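Long-range contacts in glycerol-3-phosphate dehydrogenase [NAD(+)] (Dunaliella salina, PDB 6IUY), which converts dihydroxyacetone phosphate to glycerol by pairing an NAD-dependent glycerol-3-phosphate dehydrogenase unit with a phosphatase-like unit that binds magnesium: residues Asp36-Val42 with Val126-Ser132; Asn199-Gly205 with Ala221-Phe227; Ala266-Thr270 with Asn411-Ala417. All coordinates share one frame; numbering follows the deposited sequence.

Contact 1: residues Asp36-Val42 with Val126-Ser132; sequences DAVCFDV and VEVFLIS. With MG (magnesium ion), chain F.
C39 shares one face of two neighbouring parallel strands with F129 and also touches I131. C39 CB lies 3.7 Å from I131 CD1. CG1 of I131 stands opposite its own carbonyl carbon (chi1 -53°), and this turns the CD1 end back to C39. C39 SG touches F129 CB at 3.9 Å and meets the ring obliquely, a Cys sulfur-aromatic contact. A37 CB comes in at the edge of the same ring, near its plane, 4.0 Å from F129 CE2. I192 of helix 184-195 adds to this cluster. The other face carries V38, F40, V128 and L130. V38 CG2 meets V126 CG1, just ahead of the strand, at 3.7 Å, and F40 CB meets L130 CD2 at 4.0 Å. L121 of helix 114-123 packs on V38, F40 and V128.

Between the faces the backbones form a parallel ladder. The N-H groups of E127, F129 and I131 bond to the carbonyls of D36, V38 and F40. V38 N and F40 N answer to E127 O and F129 O. The bond from F129 N to V38 O is 3.0 Å long and nearly straight (169°).

The polar edges lie at the strand ends. E127 OE2 is hydrogen-bonded to N152. D36 OD2 takes the N-H groups of N199 and N200. At the C-terminal end D41 OD2 binds the magnesium ion at 2.1 Å, while D41 OD1 pairs with K185. D43 O and D206 OD1 also bind the metal. A magnesium-binding aspartate at a central parallel strand's end, in a DxDx(T/V) sequence, is characteristic of the haloacid dehalogenase fold.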
loop_
_atom_site.group_PDB
_atom_site.type_symbol
_atom_site.label_atom_id
_atom_site.label_comp_id
_atom_site.label_asym_id
_atom_site.label_seq_id
_atom_site.Cartn_x
_atom_site.Cartn_y
_atom_site.Cartn_z
ATOM N N ASP A 36 33.628 -3.567 -7.212
ATOM C CA ASP A 36 32.449 -2.728 -7.381
ATOM C C ASP A 36 32.652 -1.776 -8.543
ATOM O O ASP A 36 31.695 -1.358 -9.194
ATOM C CB ASP A 36 32.156 -1.945 -6.102
ATOM C CG ASP A 36 31.845 -2.842 -4.927
ATOM O OD1 ASP A 36 30.997 -3.756 -5.082
ATOM O OD2 ASP A 36 32.459 -2.636 -3.853
ATOM N N ALA A 37 33.911 -1.416 -8.785
ATOM C CA ALA A 37 34.269 -0.609 -9.943
ATOM C C ALA A 37 35.709 -0.888 -10.383
ATOM O O ALA A 37 36.594 -1.049 -9.550
ATOM C CB ALA A 37 34.086 0.861 -9.638
ATOM N N VAL A 38 35.915 -0.935 -11.697
ATOM C CA VAL A 38 37.233 -1.080 -12.313
ATOM C C VAL A 38 37.571 0.190 -13.108
ATOM O O VAL A 38 36.821 0.582 -14.014
ATOM C CB VAL A 38 37.281 -2.308 -13.257
ATOM C CG1 VAL A 38 38.690 -2.558 -13.754
ATOM C CG2 VAL A 38 36.737 -3.542 -12.555
ATOM N N CYS A 39 38.690 0.833 -12.774
ATOM C CA CYS A 39 39.124 2.030 -13.503
ATOM C C CYS A 39 40.255 1.726 -14.494
ATOM O O CYS A 39 41.286 1.152 -14.124
ATOM C CB CYS A 39 39.560 3.111 -12.521
ATOM S SG CYS A 39 38.321 3.475 -11.265
ATOM N N PHE A 40 40.064 2.107 -15.753
ATOM C CA PHE A 40 41.062 1.806 -16.768
ATOM C C PHE A 40 41.813 3.065 -17.186
ATOM O O PHE A 40 41.200 4.102 -17.468
ATOM C CB PHE A 40 40.423 1.166 -18.006
ATOM C CG PHE A 40 40.022 -0.271 -17.821
ATOM C CD1 PHE A 40 38.898 -0.605 -17.078
ATOM C CD2 PHE A 40 40.743 -1.288 -18.426
ATOM C CE1 PHE A 40 38.520 -1.930 -16.916
ATOM C CE2 PHE A 40 40.374 -2.616 -18.269
ATOM C CZ PHE A 40 39.260 -2.940 -17.513
ATOM N N ASP A 41 43.137 2.965 -17.239
ATOM C CA ASP A 41 43.936 3.998 -17.881
ATOM C C ASP A 41 43.681 3.865 -19.364
ATOM O O ASP A 41 43.399 2.767 -19.829
ATOM C CB ASP A 41 45.423 3.840 -17.559
ATOM C CG ASP A 41 46.303 4.821 -18.331
ATOM O OD1 ASP A 41 46.096 6.055 -18.227
ATOM O OD2 ASP A 41 47.191 4.342 -19.058
ATOM N N VAL A 42 43.745 4.968 -20.106
ATOM C CA VAL A 42 43.547 4.927 -21.552
ATOM C C VAL A 42 44.810 4.492 -22.295
ATOM O O VAL A 42 44.862 3.410 -22.899
ATOM C CB VAL A 42 43.107 6.298 -22.090
ATOM C CG1 VAL A 42 43.168 6.322 -23.603
ATOM C CG2 VAL A 42 41.706 6.621 -21.615
ATOM N N VAL A 126 29.327 -4.236 -12.540
ATOM C CA VAL A 126 30.555 -3.553 -12.128
ATOM C C VAL A 126 30.633 -2.227 -12.889
ATOM O O VAL A 126 30.525 -2.216 -14.110
ATOM C CB VAL A 126 31.805 -4.409 -12.391
ATOM C CG1 VAL A 126 33.084 -3.644 -12.035
ATOM C CG2 VAL A 126 31.738 -5.688 -11.583
ATOM N N GLU A 127 30.780 -1.106 -12.190
ATOM C CA GLU A 127 30.915 0.169 -12.907
ATOM C C GLU A 127 32.336 0.375 -13.416
ATOM O O GLU A 127 33.313 0.114 -12.710
ATOM C CB GLU A 127 30.499 1.368 -12.039
ATOM C CG GLU A 127 29.057 1.826 -12.324
ATOM C CD GLU A 127 28.975 3.192 -12.983
ATOM O OE1 GLU A 127 29.106 4.189 -12.249
ATOM O OE2 GLU A 127 28.766 3.280 -14.218
ATOM N N VAL A 128 32.428 0.849 -14.648
ATOM C CA VAL A 128 33.704 1.025 -15.314
ATOM C C VAL A 128 34.007 2.504 -15.520
ATOM O O VAL A 128 33.145 3.279 -15.963
ATOM C CB VAL A 128 33.727 0.278 -16.664
ATOM C CG1 VAL A 128 34.893 0.754 -17.536
ATOM C CG2 VAL A 128 33.786 -1.235 -16.414
ATOM N N PHE A 129 35.231 2.885 -15.167
ATOM C CA PHE A 129 35.722 4.240 -15.376
ATOM C C PHE A 129 36.978 4.269 -16.247
ATOM O O PHE A 129 37.822 3.366 -16.193
ATOM C CB PHE A 129 36.042 4.914 -14.044
ATOM C CG PHE A 129 34.860 5.111 -13.161
ATOM C CD1 PHE A 129 34.187 6.324 -13.154
ATOM C CD2 PHE A 129 34.434 4.100 -12.312
ATOM C CE1 PHE A 129 33.103 6.520 -12.331
ATOM C CE2 PHE A 129 33.351 4.288 -11.489
ATOM C CZ PHE A 129 32.679 5.500 -11.500
ATOM N N LEU A 130 37.095 5.321 -17.044
ATOM C CA LEU A 130 38.371 5.696 -17.618
ATOM C C LEU A 130 38.990 6.815 -16.769
ATOM O O LEU A 130 38.320 7.810 -16.456
ATOM C CB LEU A 130 38.194 6.146 -19.067
ATOM C CG LEU A 130 37.482 5.151 -19.973
ATOM C CD1 LEU A 130 37.299 5.712 -21.362
ATOM C CD2 LEU A 130 38.257 3.858 -20.028
ATOM N N ILE A 131 40.253 6.647 -16.379
ATOM C CA ILE A 131 41.006 7.712 -15.707
ATOM C C ILE A 131 42.337 7.921 -16.431
ATOM O O ILE A 131 43.172 7.020 -16.478
ATOM C CB ILE A 131 41.274 7.401 -14.222
ATOM C CG1 ILE A 131 39.980 7.049 -13.487
ATOM C CG2 ILE A 131 41.962 8.581 -13.545
ATOM C CD1 ILE A 131 40.175 6.745 -11.998
ATOM N N SER A 132 42.518 9.111 -17.003
ATOM C CA SER A 132 43.639 9.373 -17.890
ATOM C C SER A 132 44.293 10.715 -17.583
ATOM O O SER A 132 43.658 11.633 -17.058
ATOM C CB SER A 132 43.183 9.320 -19.351
ATOM O OG SER A 132 44.025 10.082 -20.200
HETATM MG MG MG F . 49.182 4.642 -19.797
#

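Contact 2: residues Asn199-Gly205 with Ala221-Phe227; sequences NNIIMVG and ADAFICF
M203 and F224 lie side by side in two parallel strands, 201-205 and 223-227, whose axes come within 4.8 Å at an angle of 21°, and the ladder runs from M203 N to A223 O, from I225 N to M203 O at 2.8 Å, from G205 N to I225 O and from F227 N to G205 O.

M203 CB touches A221 CB at 3.7 Å. On the other face I202 CG2 meets I225 CD1 at 4.0 Å, the two side chains crossing at a slant. F224 has CG trans to its backbone N (chi1 166°), and its ring runs along the end of strand 201-205. The rim of the ring faces carbonyl oxygens: F224 CE1 is 3.3 Å from G205 O, and F224 CD1 is 3.4 Å from M203 O. G205 N also lies at this edge. The ring edge lies against the G205 backbone.

At the start of the strands D222 is joined to I201 twice. D222 N bonds to I201 O. D222 OD2 receives I201 N at 3.0 Å, on the lone pair turned away from OD1. N199 O lies close to OD2 as a second acceptor. R193 reaches both oxygens, NH2 to D222 OD2 and NH1 to N199 O. The arginine's positive charge therefore probably eases the meeting of these two acceptors. The I201 N-H and R193 together hold the D222 carboxylate, while the D222 N-H to I201 O ties the backbones where the beta-alpha-beta crossover enters its second strand.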
loop_
_atom_site.group_PDB
_atom_site.type_symbol
_atom_site.label_atom_id
_atom_site.label_comp_id
_atom_site.label_asym_id
_atom_site.label_seq_id
_atom_site.Cartn_x
_atom_site.Cartn_y
_atom_site.Cartn_z
ATOM N N ASN A 199 32.960 0.032 -2.638
ATOM C CA ASN A 199 33.945 -0.208 -1.592
ATOM C C ASN A 199 35.241 -0.812 -2.140
ATOM O O ASN A 199 36.339 -0.454 -1.707
ATOM C CB ASN A 199 33.348 -1.100 -0.507
ATOM C CG ASN A 199 32.221 -0.408 0.261
ATOM O OD1 ASN A 199 32.410 0.674 0.823
ATOM N ND2 ASN A 199 31.038 -1.023 0.269
ATOM N N ASN A 200 35.108 -1.726 -3.092
ATOM C CA ASN A 200 36.266 -2.279 -3.778
ATOM C C ASN A 200 36.434 -1.669 -5.159
ATOM O O ASN A 200 35.652 -1.959 -6.060
ATOM C CB ASN A 200 36.145 -3.797 -3.896
ATOM C CG ASN A 200 35.822 -4.450 -2.577
ATOM O OD1 ASN A 200 36.327 -4.036 -1.531
ATOM N ND2 ASN A 200 34.955 -5.460 -2.609
ATOM N N ILE A 201 37.459 -0.833 -5.314
ATOM C CA ILE A 201 37.754 -0.185 -6.593
ATOM C C ILE A 201 39.142 -0.598 -7.091
ATOM O O ILE A 201 40.124 -0.513 -6.360
ATOM C CB ILE A 201 37.682 1.359 -6.482
ATOM C CG1 ILE A 201 36.373 1.792 -5.813
ATOM C CG2 ILE A 201 37.808 1.993 -7.854
ATOM C CD1 ILE A 201 36.347 3.245 -5.400
ATOM N N ILE A 202 39.206 -1.043 -8.341
ATOM C CA ILE A 202 40.415 -1.593 -8.919
ATOM C C ILE A 202 40.996 -0.568 -9.877
ATOM O O ILE A 202 40.230 0.117 -10.568
ATOM C CB ILE A 202 40.135 -2.924 -9.696
ATOM C CG1 ILE A 202 39.275 -3.892 -8.869
ATOM C CG2 ILE A 202 41.435 -3.577 -10.196
ATOM C CD1 ILE A 202 39.832 -4.240 -7.499
ATOM N N MET A 203 42.328 -0.448 -9.917
ATOM C CA MET A 203 42.966 0.346 -10.967
ATOM C C MET A 203 43.695 -0.569 -11.944
ATOM O O MET A 203 44.480 -1.433 -11.536
ATOM C CB MET A 203 43.935 1.386 -10.388
ATOM C CG MET A 203 44.624 2.261 -11.464
ATOM S SD MET A 203 43.589 3.610 -12.106
ATOM C CE MET A 203 43.613 3.299 -13.867
ATOM N N VAL A 204 43.431 -0.377 -13.235
ATOM C CA VAL A 204 44.108 -1.146 -14.276
ATOM C C VAL A 204 44.847 -0.202 -15.215
ATOM O O VAL A 204 44.214 0.660 -15.839
ATOM C CB VAL A 204 43.122 -2.001 -15.099
ATOM C CG1 VAL A 204 43.886 -2.950 -16.011
ATOM C CG2 VAL A 204 42.188 -2.774 -14.181
ATOM N N GLY A 205 46.171 -0.366 -15.311
ATOM C CA GLY A 205 47.002 0.475 -16.166
ATOM C C GLY A 205 48.467 0.069 -16.331
ATOM O O GLY A 205 48.932 -0.921 -15.758
ATOM N N ALA A 221 42.806 3.364 -4.979
ATOM C CA ALA A 221 42.420 2.031 -5.436
ATOM C C ALA A 221 42.804 0.972 -4.401
ATOM O O ALA A 221 43.775 1.138 -3.654
ATOM C CB ALA A 221 43.059 1.713 -6.784
ATOM N N ASP A 222 42.034 -0.115 -4.361
ATOM C CA ASP A 222 42.278 -1.179 -3.398
ATOM C C ASP A 222 43.271 -2.160 -3.981
ATOM O O ASP A 222 43.925 -2.903 -3.257
ATOM C CB ASP A 222 40.973 -1.868 -3.010
ATOM C CG ASP A 222 40.047 -0.942 -2.237
ATOM O OD1 ASP A 222 40.371 -0.629 -1.072
ATOM O OD2 ASP A 222 39.012 -0.510 -2.791
ATOM N N ALA A 223 43.409 -2.130 -5.300
ATOM C CA ALA A 223 44.407 -2.951 -5.956
ATOM C C ALA A 223 44.778 -2.379 -7.321
ATOM O O ALA A 223 43.946 -1.805 -8.022
ATOM C CB ALA A 223 43.906 -4.381 -6.092
ATOM N N PHE A 224 46.048 -2.525 -7.679
ATOM C CA PHE A 224 46.528 -2.116 -8.985
ATOM C C PHE A 224 46.923 -3.354 -9.769
ATOM O O PHE A 224 47.733 -4.152 -9.317
ATOM C CB PHE A 224 47.700 -1.132 -8.847
ATOM C CG PHE A 224 48.466 -0.900 -10.116
ATOM C CD1 PHE A 224 47.812 -0.661 -11.308
ATOM C CD2 PHE A 224 49.851 -0.900 -10.109
ATOM C CE1 PHE A 224 48.531 -0.444 -12.486
ATOM C CE2 PHE A 224 50.573 -0.681 -11.278
ATOM C CZ PHE A 224 49.917 -0.454 -12.463
ATOM N N ILE A 225 46.294 -3.522 -10.925
ATOM C CA ILE A 225 46.652 -4.555 -11.878
ATOM C C ILE A 225 47.399 -3.879 -13.007
ATOM O O ILE A 225 46.860 -2.973 -13.665
ATOM C CB ILE A 225 45.414 -5.294 -12.439
ATOM C CG1 ILE A 225 44.729 -6.116 -11.341
ATOM C CG2 ILE A 225 45.803 -6.164 -13.631
ATOM C CD1 ILE A 225 43.393 -6.685 -11.743
ATOM N N CYS A 226 48.646 -4.288 -13.220
ATOM C CA CYS A 226 49.442 -3.674 -14.275
ATOM C C CYS A 226 49.280 -4.448 -15.566
ATOM O O CYS A 226 49.499 -5.661 -15.609
ATOM C CB CYS A 226 50.917 -3.595 -13.880
ATOM S SG CYS A 226 52.002 -3.104 -15.259
ATOM N N PHE A 227 48.891 -3.740 -16.616
ATOM C CA PHE A 227 48.734 -4.344 -17.931
ATOM C C PHE A 227 49.906 -4.016 -18.855
ATOM O O PHE A 227 49.995 -2.914 -19.407
ATOM C CB PHE A 227 47.430 -3.883 -18.566
ATOM C CG PHE A 227 47.189 -4.451 -19.925
ATOM C CD1 PHE A 227 46.630 -5.714 -20.074
ATOM C CD2 PHE A 227 47.502 -3.719 -21.056
ATOM C CE1 PHE A 227 46.397 -6.227 -21.330
ATOM C CE2 PHE A 227 47.273 -4.223 -22.311
ATOM C CZ PHE A 227 46.725 -5.473 -22.458
#

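Contact 3: residues Ala266-Thr270 with Asn411-Ala417; sequences AWACT and NIAGDIA. With NAD (nicotinamide-adenine-dinucleotide), chain C.
O2N of NAD is gripped by A268 N at 3.0 Å and more weakly by W267 N, while A413, which meets W267 across the contact, bonds through its N to the carboxamide oxygen O7N of NAD at 2.9 Å. O2N belongs to the nicotinamide-side phosphate. W267 N makes its stronger bond to O1N of the same phosphate. A266 N reaches the other phosphate, at O1A.

The W267 side chain joins the two segments. Its CG is trans to the backbone N (chi1 -180°), which lays the indole beside the nicotinamide. NAD C5N sits over one face, 3.5 Å above the plane and offset toward the rim. N411 CB lies over the six-membered ring, 3.9 Å from its centroid, as a CH-pi contact. I416 CD1 meets W267 CZ3 obliquely at 3.6 Å, and A413 CB approaches W267 CE3 at 3.9 Å. Further along the helix T270 CB touches A417 CB at 3.6 Å. I412 N bonds to N482 of the second subunit.

Backbone amides at the start of a helix, gripping the diphosphate just after a glycine-rich turn, are the hallmark of the Rossmann-type NAD site.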
loop_
_atom_site.group_PDB
_atom_site.type_symbol
_atom_site.label_atom_id
_atom_site.label_comp_id
_atom_site.label_asym_id
_atom_site.label_seq_id
_atom_site.Cartn_x
_atom_site.Cartn_y
_atom_site.Cartn_z
ATOM N N ALA A 266 5.908 -26.878 -7.861
ATOM C CA ALA A 266 5.284 -26.100 -8.908
ATOM C C ALA A 266 6.025 -24.789 -9.138
ATOM O O ALA A 266 6.387 -24.479 -10.257
ATOM C CB ALA A 266 3.799 -25.838 -8.555
ATOM N N TRP A 267 6.244 -24.033 -8.072
ATOM C CA TRP A 267 6.879 -22.713 -8.154
ATOM C C TRP A 267 8.395 -22.858 -8.306
ATOM O O TRP A 267 9.045 -22.105 -9.043
ATOM C CB TRP A 267 6.515 -21.890 -6.899
ATOM C CG TRP A 267 7.097 -20.475 -6.823
ATOM C CD1 TRP A 267 7.725 -19.907 -5.740
ATOM C CD2 TRP A 267 7.087 -19.470 -7.845
ATOM N NE1 TRP A 267 8.092 -18.610 -6.032
ATOM C CE2 TRP A 267 7.714 -18.320 -7.313
ATOM C CE3 TRP A 267 6.605 -19.424 -9.155
ATOM C CZ2 TRP A 267 7.892 -17.148 -8.058
ATOM C CZ3 TRP A 267 6.768 -18.259 -9.884
ATOM C CH2 TRP A 267 7.408 -17.137 -9.332
ATOM N N ALA A 268 8.962 -23.837 -7.618
ATOM C CA ALA A 268 10.386 -24.114 -7.803
ATOM C C ALA A 268 10.676 -24.344 -9.278
ATOM O O ALA A 268 11.571 -23.697 -9.832
ATOM C CB ALA A 268 10.819 -25.292 -6.971
ATOM N N CYS A 269 9.895 -25.202 -9.941
ATOM C CA CYS A 269 10.136 -25.482 -11.362
ATOM C C CYS A 269 9.858 -24.298 -12.287
ATOM O O CYS A 269 10.548 -24.140 -13.309
ATOM C CB CYS A 269 9.307 -26.679 -11.848
ATOM S SG CYS A 269 9.800 -28.283 -11.129
ATOM N N THR A 270 8.851 -23.468 -12.003
ATOM C CA THR A 270 8.622 -22.418 -12.988
ATOM C C THR A 270 9.685 -21.368 -12.701
ATOM O O THR A 270 10.181 -20.735 -13.614
ATOM C CB THR A 270 7.162 -21.826 -13.013
ATOM O OG1 THR A 270 7.153 -20.443 -12.625
ATOM C CG2 THR A 270 6.174 -22.643 -12.197
ATOM N N ASN A 411 2.488 -14.304 -7.440
ATOM C CA ASN A 411 3.122 -15.235 -8.369
ATOM C C ASN A 411 2.530 -16.637 -8.486
ATOM O O ASN A 411 3.301 -17.605 -8.434
ATOM C CB ASN A 411 4.601 -15.437 -8.000
ATOM C CG ASN A 411 5.413 -14.153 -7.989
ATOM O OD1 ASN A 411 5.245 -13.271 -8.841
ATOM N ND2 ASN A 411 6.343 -14.070 -7.035
ATOM N N ILE A 412 1.224 -16.788 -8.663
ATOM C CA ILE A 412 0.680 -18.125 -8.949
ATOM C C ILE A 412 1.482 -18.833 -10.071
ATOM O O ILE A 412 1.520 -18.356 -11.190
ATOM C CB ILE A 412 -0.802 -18.057 -9.371
ATOM C CG1 ILE A 412 -1.643 -17.313 -8.322
ATOM C CG2 ILE A 412 -1.338 -19.468 -9.689
ATOM C CD1 ILE A 412 -1.300 -17.651 -6.915
ATOM N N ALA A 413 2.106 -19.968 -9.766
ATOM C CA ALA A 413 3.133 -20.564 -10.637
ATOM C C ALA A 413 2.685 -20.901 -12.042
ATOM O O ALA A 413 3.359 -20.539 -13.023
ATOM C CB ALA A 413 3.686 -21.820 -9.988
ATOM N N GLY A 414 1.569 -21.620 -12.152
ATOM C CA GLY A 414 1.139 -22.183 -13.424
ATOM C C GLY A 414 1.091 -21.158 -14.534
ATOM O O GLY A 414 1.478 -21.435 -15.672
ATOM N N ASP A 415 0.621 -19.959 -14.196
ATOM C CA ASP A 415 0.491 -18.869 -15.157
ATOM C C ASP A 415 1.820 -18.225 -15.580
ATOM O O ASP A 415 2.017 -17.856 -16.736
ATOM C CB ASP A 415 -0.431 -17.815 -14.565
ATOM C CG ASP A 415 -1.829 -18.341 -14.352
ATOM O OD1 ASP A 415 -2.370 -18.969 -15.296
ATOM O OD2 ASP A 415 -2.375 -18.158 -13.241
ATOM N N ILE A 416 2.717 -18.066 -14.630
ATOM C CA ILE A 416 4.061 -17.584 -14.930
ATOM C C ILE A 416 4.817 -18.627 -15.751
ATOM O O ILE A 416 5.592 -18.288 -16.638
ATOM C CB ILE A 416 4.796 -17.256 -13.639
ATOM C CG1 ILE A 416 4.047 -16.131 -12.920
ATOM C CG2 ILE A 416 6.242 -16.898 -13.901
ATOM C CD1 ILE A 416 4.427 -15.975 -11.440
ATOM N N ALA A 417 4.566 -19.904 -15.485
ATOM C CA ALA A 417 5.193 -20.975 -16.269
ATOM C C ALA A 417 4.751 -20.902 -17.729
ATOM O O ALA A 417 5.418 -21.422 -18.622
ATOM C CB ALA A 417 4.850 -22.343 -15.679
HETATM P PA NAD C . 4.710 -27.591 -4.016
HETATM O O1A NAD C . 4.472 -27.833 -5.449
HETATM O O2A NAD C . 3.539 -26.947 -3.285
HETATM O O5B NAD C . 5.029 -28.987 -3.241
HETATM C C5B NAD C . 5.555 -30.111 -3.963
HETATM C C4B NAD C . 6.989 -30.427 -3.467
HETATM O O4B NAD C . 6.945 -30.862 -2.237
HETATM C C3B NAD C . 7.559 -31.598 -4.272
HETATM O O3B NAD C . 8.470 -31.206 -5.192
HETATM C C2B NAD C . 8.227 -32.497 -3.215
HETATM O O2B NAD C . 9.584 -32.885 -3.710
HETATM C C1B NAD C . 8.272 -31.757 -2.160
HETATM N N9A NAD C . 8.267 -32.569 -1.018
HETATM C C8A NAD C . 7.332 -33.460 -0.614
HETATM N N7A NAD C . 7.766 -34.003 0.545
HETATM C C5A NAD C . 8.979 -33.469 0.850
HETATM C C6A NAD C . 9.864 -33.680 1.892
HETATM N N6A NAD C . 9.698 -34.586 2.976
HETATM N N1A NAD C . 11.007 -32.985 1.953
HETATM C C2A NAD C . 11.296 -32.081 0.973
HETATM N N3A NAD C . 10.441 -31.881 -0.055
HETATM C C4A NAD C . 9.284 -32.577 -0.111
HETATM O O3 NAD C . 6.002 -26.644 -3.892
HETATM P PN NAD C . 6.199 -25.183 -4.521
HETATM O O1N NAD C . 5.050 -24.827 -5.448
HETATM O O2N NAD C . 7.502 -25.098 -5.283
HETATM O O5D NAD C . 6.152 -24.158 -3.322
HETATM C C5D NAD C . 7.197 -24.094 -2.369
HETATM C C4D NAD C . 7.193 -22.675 -1.784
HETATM O O4D NAD C . 6.947 -21.788 -2.731
HETATM C C3D NAD C . 6.054 -22.562 -0.792
HETATM O O3D NAD C . 6.511 -21.979 0.330
HETATM C C2D NAD C . 5.001 -21.653 -1.488
HETATM O O2D NAD C . 4.215 -20.984 -0.419
HETATM C C1D NAD C . 5.725 -20.852 -2.217
HETATM N N1N NAD C . 5.065 -20.300 -3.383
HETATM C C2N NAD C . 4.266 -21.060 -4.211
HETATM C C3N NAD C . 3.655 -20.483 -5.323
HETATM C C7N NAD C . 2.746 -21.363 -6.209
HETATM O O7N NAD C . 1.985 -20.852 -7.006
HETATM N N7N NAD C . 2.836 -22.796 -6.078
HETATM C C4N NAD C . 3.840 -19.151 -5.622
HETATM C C5N NAD C . 4.665 -18.388 -4.814
HETATM C C6N NAD C . 5.276 -18.978 -3.707
#

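In the fold
The three contacts follow one another along the chain, and none nests in or crosses another. Contact 1 comes first. It closes a loop of 83 residues that holds several helices and no strand, bringing strand 127-131 beside strand 37-40. Contact 2 closes a much shorter loop through helix 208-215. The two meet in one parallel sheet: strand 37-40 also borders strand 201-205, with C39 probably hydrogen-bonded to I202 and V204 through backbone atoms. The four strands are the inner ones of the six-stranded parallel sheet of the magnesium-binding part. Contact 3 lies in the dehydrogenase part. It spans 140 residues and joins helix 266-282 to helix 413-416. Its centre is about 40 Å from that of contact 1.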